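Local coordinates for protein endolysin (Clostridium phage phictp1, PDB 5A6S) that probably binds the clostridial cell wall through this truncated domain, which would direct a phage-encoded lytic enzyme to its bacterial target, at residues Asn3-Asn8 / Leu23-Ile28; Lys40-Val45 / Tyr55-Ile60. The protein carries 1 engineered substitution. One frame throughout, in Å; residues are numbered along the deposited sequence.

Contact 1 of 2, residues Asn3-Asn8 / Leu23-Ile28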
# COMPACT_ATOMS: atom_id res chain seq x y z
N ASN B 3 -11.66 -16.04 -4.53
CA ASN B 3 -11.23 -15.13 -3.44
C ASN B 3 -11.34 -13.69 -3.89
O ASN B 3 -11.03 -13.36 -5.06
CB ASN B 3 -9.77 -15.39 -3.04
CG ASN B 3 -9.52 -16.75 -2.42
OD1 ASN B 3 -10.00 -17.10 -1.33
ND2 ASN B 3 -8.64 -17.51 -3.09
N LEU B 4 -11.69 -12.82 -2.95
CA LEU B 4 -11.71 -11.39 -3.16
C LEU B 4 -11.38 -10.68 -1.83
O LEU B 4 -11.81 -11.13 -0.76
CB LEU B 4 -13.10 -10.97 -3.63
CG LEU B 4 -13.39 -9.55 -3.97
CD1 LEU B 4 -12.53 -9.02 -5.10
CD2 LEU B 4 -14.85 -9.40 -4.35
N VAL B 5 -10.61 -9.59 -1.92
CA VAL B 5 -10.25 -8.79 -0.78
C VAL B 5 -10.82 -7.39 -0.90
O VAL B 5 -10.55 -6.64 -1.82
CB VAL B 5 -8.73 -8.74 -0.60
CG1 VAL B 5 -8.38 -8.10 0.74
CG2 VAL B 5 -8.13 -10.14 -0.67
N VAL B 6 -11.57 -7.02 0.13
CA VAL B 6 -12.23 -5.71 0.28
C VAL B 6 -11.47 -4.85 1.31
O VAL B 6 -11.02 -5.34 2.37
CB VAL B 6 -13.70 -5.83 0.79
CG1 VAL B 6 -14.46 -4.52 0.60
CG2 VAL B 6 -14.44 -6.91 0.06
N TYR B 7 -11.32 -3.60 0.97
CA TYR B 7 -10.68 -2.58 1.80
C TYR B 7 -11.51 -1.29 1.75
O TYR B 7 -12.21 -1.05 0.77
CB TYR B 7 -9.26 -2.32 1.30
CG TYR B 7 -9.25 -1.80 -0.08
CD1 TYR B 7 -9.34 -0.44 -0.32
CD2 TYR B 7 -9.22 -2.65 -1.18
CE1 TYR B 7 -9.33 0.02 -1.60
CE2 TYR B 7 -9.23 -2.18 -2.45
CZ TYR B 7 -9.28 -0.87 -2.68
OH TYR B 7 -9.32 -0.43 -3.94
N ASN B 8 -11.40 -0.48 2.80
CA ASN B 8 -11.83 0.91 2.73
C ASN B 8 -10.66 1.82 2.32
O ASN B 8 -9.49 1.50 2.58
CB ASN B 8 -12.37 1.33 4.12
CG ASN B 8 -13.58 0.53 4.52
OD1 ASN B 8 -14.70 0.73 4.01
ND2 ASN B 8 -13.38 -0.38 5.40
N LEU B 23 -2.96 -14.50 -2.06
CA LEU B 23 -4.10 -15.26 -2.60
C LEU B 23 -4.18 -15.27 -4.12
O LEU B 23 -4.99 -16.01 -4.67
CB LEU B 23 -5.42 -14.74 -2.07
CG LEU B 23 -5.57 -14.83 -0.55
CD1 LEU B 23 -6.84 -14.09 -0.17
CD2 LEU B 23 -5.53 -16.22 0.08
N ALA B 24 -3.38 -14.43 -4.79
CA ALA B 24 -3.42 -14.22 -6.21
C ALA B 24 -4.84 -13.91 -6.67
O ALA B 24 -5.39 -14.56 -7.60
CB ALA B 24 -2.95 -15.49 -6.98
N CYS B 25 -5.43 -12.85 -6.10
CA CYS B 25 -6.79 -12.57 -6.40
C CYS B 25 -7.04 -11.06 -6.60
O CYS B 25 -6.13 -10.27 -6.43
CB CYS B 25 -7.60 -13.10 -5.24
SG CYS B 25 -7.55 -12.20 -3.68
N PRO B 26 -8.28 -10.67 -6.92
CA PRO B 26 -8.51 -9.22 -7.00
C PRO B 26 -8.74 -8.55 -5.63
O PRO B 26 -9.02 -9.20 -4.64
CB PRO B 26 -9.77 -9.10 -7.83
CG PRO B 26 -9.98 -10.45 -8.46
CD PRO B 26 -9.41 -11.43 -7.47
N THR B 27 -8.74 -7.21 -5.65
CA THR B 27 -9.21 -6.41 -4.48
C THR B 27 -10.35 -5.57 -4.97
O THR B 27 -10.48 -5.30 -6.15
CB THR B 27 -8.13 -5.43 -3.98
OG1 THR B 27 -7.78 -4.50 -5.02
CG2 THR B 27 -6.87 -6.23 -3.51
N ILE B 28 -11.18 -5.12 -4.05
CA ILE B 28 -12.19 -4.18 -4.41
C ILE B 28 -12.36 -3.16 -3.27
O ILE B 28 -12.33 -3.53 -2.07
CB ILE B 28 -13.54 -4.92 -4.72
CG1 ILE B 28 -14.59 -3.94 -5.22
CG2 ILE B 28 -13.95 -5.64 -3.47
CD1 ILE B 28 -15.86 -4.51 -5.92
O HOH W 1 -9.34 -1.99 -6.09
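Crowded first torsions, with the branch atom lying between the backbone N and the carbonyl carbon, set Tyr7 (chi1 62°), Thr27 (chi1 61°) and Cys25 (chi1 73°) in this junction. The Tyr7 ring is thereby swung to the adjacent strand, where its CE2 comes 3.4 Å from Ile28 C. Thr27 OG1 sits at the edge of that ring, near its plane. A water in the ring plane hydrogen-bonds to both hydroxyls, 2.7 Å from Tyr7 OH and 3.1 Å from Thr27 OG1, while OG1 is also tied to Glu17 OE2. Cys25 SG is turned onto Val5 CG2 (3.7 Å), a methyl beside its own backbone N that Leu23 CD1 also approaches. Leu4 and Val6 project to the face that carries Ile28. With its CG anti to the backbone N, Leu4 crosses Ile28 obliquely and lays CD1 against Pro26; Val6 and Ile28 run side by side and meet through their CG2 methyls at 3.8 Å.

Three main-chain bonds lock the parallel register, each lying in the plane of its acceptor carbonyl: Val5 N to Pro26 O, Ile28 N to Val5 O (the shortest, 2.8 Å) and Tyr7 N to Ile28 O (3.2 Å). CA-H···O contacts from Thr27 to Val5 O and from Val6 to Ile28 O supplement them.

The pairing closes the beta-alpha-beta unit of strand 3-7, helix 11-23 and strand 27-29. A Schellman motif at Ala24 ends the helix and starts the turn into the second strand. Helix 11-23 covers the Val5, Tyr7 and Thr27 face through Ala16 and Ala20, Phe34 packs on Leu4 and Ile28, strand 41-45 flanks strand 3-7, and Thr27 makes backbone hydrogen bonds to a neighbouring chain.

Contact 2 of 2, residues Lys40-Val45 / Tyr55-Ile60; sequences KNVYAV and YLTTLI
Hydrogen bonds to the main chain form a ladder that is regular at one end and modified at the other. Ile60 N donates to Ala44 O at 2.8 Å and Ala44 N to Thr58 O at 2.9 Å, both nearly along the C=O axis. Farther toward the start of the strands, Thr57 has a helical psi (-45°), and two consecutive N-H groups converge on one carbonyl: Val42 O accepts Thr57 N at 2.8 Å, on a lone pair, and Thr58 N at 3.1 Å. Thr57 supplies the next rung from its side chain: Thr57 OG1, placed beside its own backbone N (chi1 -46°), accepts Val42 N over 2.6 Å, so a hydroxyl here does the job of a main-chain carbonyl, and both polar backbone atoms of Val42 are held by the opposite segment.

Weaker CA-H···O contacts, from Tyr43 to Thr58 O, Leu59 to Ala44 O and Val45 to Ile60 O, fill in between the rungs.

Apolar contacts differ on the two faces. On the one bearing Ala44 and Leu59, Ala44 CB is squeezed against Leu56 CD1 at 3.4 Å, tighter than usual for two carbons, and also touches Leu59 CD1 (3.9 Å). On the other, Tyr43 and Thr58 lie alongside one another; the ring meets Thr58 CB through CD2 at 3.8 Å.

This is a parallel edge pair of the four-stranded sheet, joined by a connection without helix or strand between the two segments, unlike the beta-alpha-beta unit 3-29. Strand 58-60 is one of the two outermost strands within this chain, and strand 41-45 is bonded to strand 3-7 on its far side. Helix 65-77 packs on Ile60 and Val45 and hydrogen-bonds Tyr43 OH through Tyr75 OH; helix 11-23 reaches Tyr43, Val45 and Ile60.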
# COMPACT_ATOMS: atom_id res chain seq x y z
N LYS B 40 -16.58 -17.15 -3.34
CA LYS B 40 -16.46 -18.21 -2.36
C LYS B 40 -15.91 -17.69 -1.01
O LYS B 40 -16.49 -17.95 0.04
CB LYS B 40 -15.57 -19.31 -2.91
CG LYS B 40 -15.69 -20.65 -2.19
CD LYS B 40 -16.79 -21.51 -2.81
CE LYS B 40 -16.66 -22.99 -2.42
NZ LYS B 40 -16.37 -23.23 -0.96
N ASN B 41 -14.80 -16.95 -1.07
CA ASN B 41 -14.14 -16.38 0.10
C ASN B 41 -14.00 -14.86 -0.06
O ASN B 41 -13.27 -14.34 -0.94
CB ASN B 41 -12.77 -17.02 0.38
CG ASN B 41 -12.80 -18.55 0.40
OD1 ASN B 41 -12.33 -19.20 -0.53
ND2 ASN B 41 -13.29 -19.12 1.46
N VAL B 42 -14.73 -14.13 0.77
CA VAL B 42 -14.68 -12.67 0.82
C VAL B 42 -13.92 -12.25 2.09
O VAL B 42 -14.38 -12.44 3.21
CB VAL B 42 -16.08 -12.09 0.87
CG1 VAL B 42 -16.01 -10.58 1.07
CG2 VAL B 42 -16.78 -12.44 -0.43
N TYR B 43 -12.71 -11.77 1.88
CA TYR B 43 -11.87 -11.29 2.93
C TYR B 43 -12.06 -9.79 3.00
O TYR B 43 -12.21 -9.10 1.98
CB TYR B 43 -10.43 -11.58 2.60
CG TYR B 43 -10.01 -12.98 2.70
CD1 TYR B 43 -10.19 -13.85 1.64
CD2 TYR B 43 -9.43 -13.47 3.85
CE1 TYR B 43 -9.74 -15.14 1.71
CE2 TYR B 43 -8.99 -14.77 3.92
CZ TYR B 43 -9.15 -15.59 2.82
OH TYR B 43 -8.76 -16.86 2.89
N ALA B 44 -12.12 -9.29 4.23
CA ALA B 44 -12.08 -7.85 4.47
C ALA B 44 -10.86 -7.56 5.29
O ALA B 44 -10.55 -8.30 6.21
CB ALA B 44 -13.28 -7.39 5.28
N VAL B 45 -10.24 -6.39 5.03
CA VAL B 45 -9.06 -5.98 5.71
C VAL B 45 -9.28 -4.60 6.40
O VAL B 45 -9.53 -3.60 5.73
CB VAL B 45 -7.80 -5.96 4.80
CG1 VAL B 45 -6.61 -5.36 5.55
CG2 VAL B 45 -7.42 -7.39 4.39
N TYR B 55 -22.00 -10.91 2.94
CA TYR B 55 -21.25 -12.06 2.37
C TYR B 55 -19.80 -12.26 2.90
O TYR B 55 -19.10 -13.19 2.46
CB TYR B 55 -21.23 -11.93 0.83
CG TYR B 55 -22.57 -12.23 0.19
CD1 TYR B 55 -23.10 -13.52 0.25
CD2 TYR B 55 -23.31 -11.23 -0.46
CE1 TYR B 55 -24.36 -13.81 -0.30
CE2 TYR B 55 -24.55 -11.52 -1.04
CZ TYR B 55 -25.06 -12.80 -0.96
OH TYR B 55 -26.29 -13.06 -1.52
N LEU B 56 -19.37 -11.44 3.86
CA LEU B 56 -18.02 -11.51 4.42
C LEU B 56 -17.72 -12.87 4.98
O LEU B 56 -18.52 -13.40 5.70
CB LEU B 56 -17.85 -10.39 5.46
CG LEU B 56 -16.59 -10.27 6.31
CD1 LEU B 56 -15.41 -10.04 5.40
CD2 LEU B 56 -16.66 -9.12 7.29
N THR B 57 -16.58 -13.47 4.63
CA THR B 57 -16.13 -14.76 5.11
C THR B 57 -15.13 -14.60 6.26
O THR B 57 -15.15 -15.33 7.25
CB THR B 57 -15.28 -15.52 3.98
OG1 THR B 57 -15.90 -15.45 2.72
CG2 THR B 57 -15.04 -16.88 4.26
N THR B 58 -14.16 -13.67 6.09
CA THR B 58 -13.10 -13.50 7.08
C THR B 58 -12.72 -12.01 7.16
O THR B 58 -12.44 -11.39 6.14
CB THR B 58 -11.84 -14.27 6.61
OG1 THR B 58 -12.04 -15.70 6.64
CG2 THR B 58 -10.66 -14.00 7.52
N LEU B 59 -12.62 -11.47 8.37
CA LEU B 59 -12.21 -10.09 8.60
C LEU B 59 -10.86 -10.17 9.24
O LEU B 59 -10.70 -10.87 10.24
CB LEU B 59 -13.17 -9.38 9.54
CG LEU B 59 -12.67 -8.08 10.18
CD1 LEU B 59 -12.73 -7.02 9.10
CD2 LEU B 59 -13.54 -7.66 11.39
N ILE B 60 -9.88 -9.48 8.67
CA ILE B 60 -8.54 -9.42 9.28
C ILE B 60 -8.29 -7.95 9.60
O ILE B 60 -8.24 -7.09 8.70
CB ILE B 60 -7.43 -9.85 8.29
CG1 ILE B 60 -7.68 -11.27 7.81
CG2 ILE B 60 -6.09 -9.81 9.01
CD1 ILE B 60 -6.75 -11.75 6.72

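How the contacts relate
Along the chain the two contacts come one after the other, contact 1 being complete before Lys40 is reached, and their centres lie 9 Å apart within one parallel sheet. Across it the strands run 27-29, 3-7, 41-45, 58-60, so each contact joins an inner strand to an outer one. The inner strands are bonded directly: Leu4 O lies 2.9 Å from Tyr43 N and Val6 N 2.9 Å from Tyr43 O, probable hydrogen bonds that make the two halves continuous. Leu23 CD1 also packs on Tyr43 CE1. Helix 11-23 spans both contacts, whereas helix 65-77 covers the contact 2 half. Both helices pack on the sheet face that carries Val5, Val45 and Ile60, so the contacts share one helix-covered side.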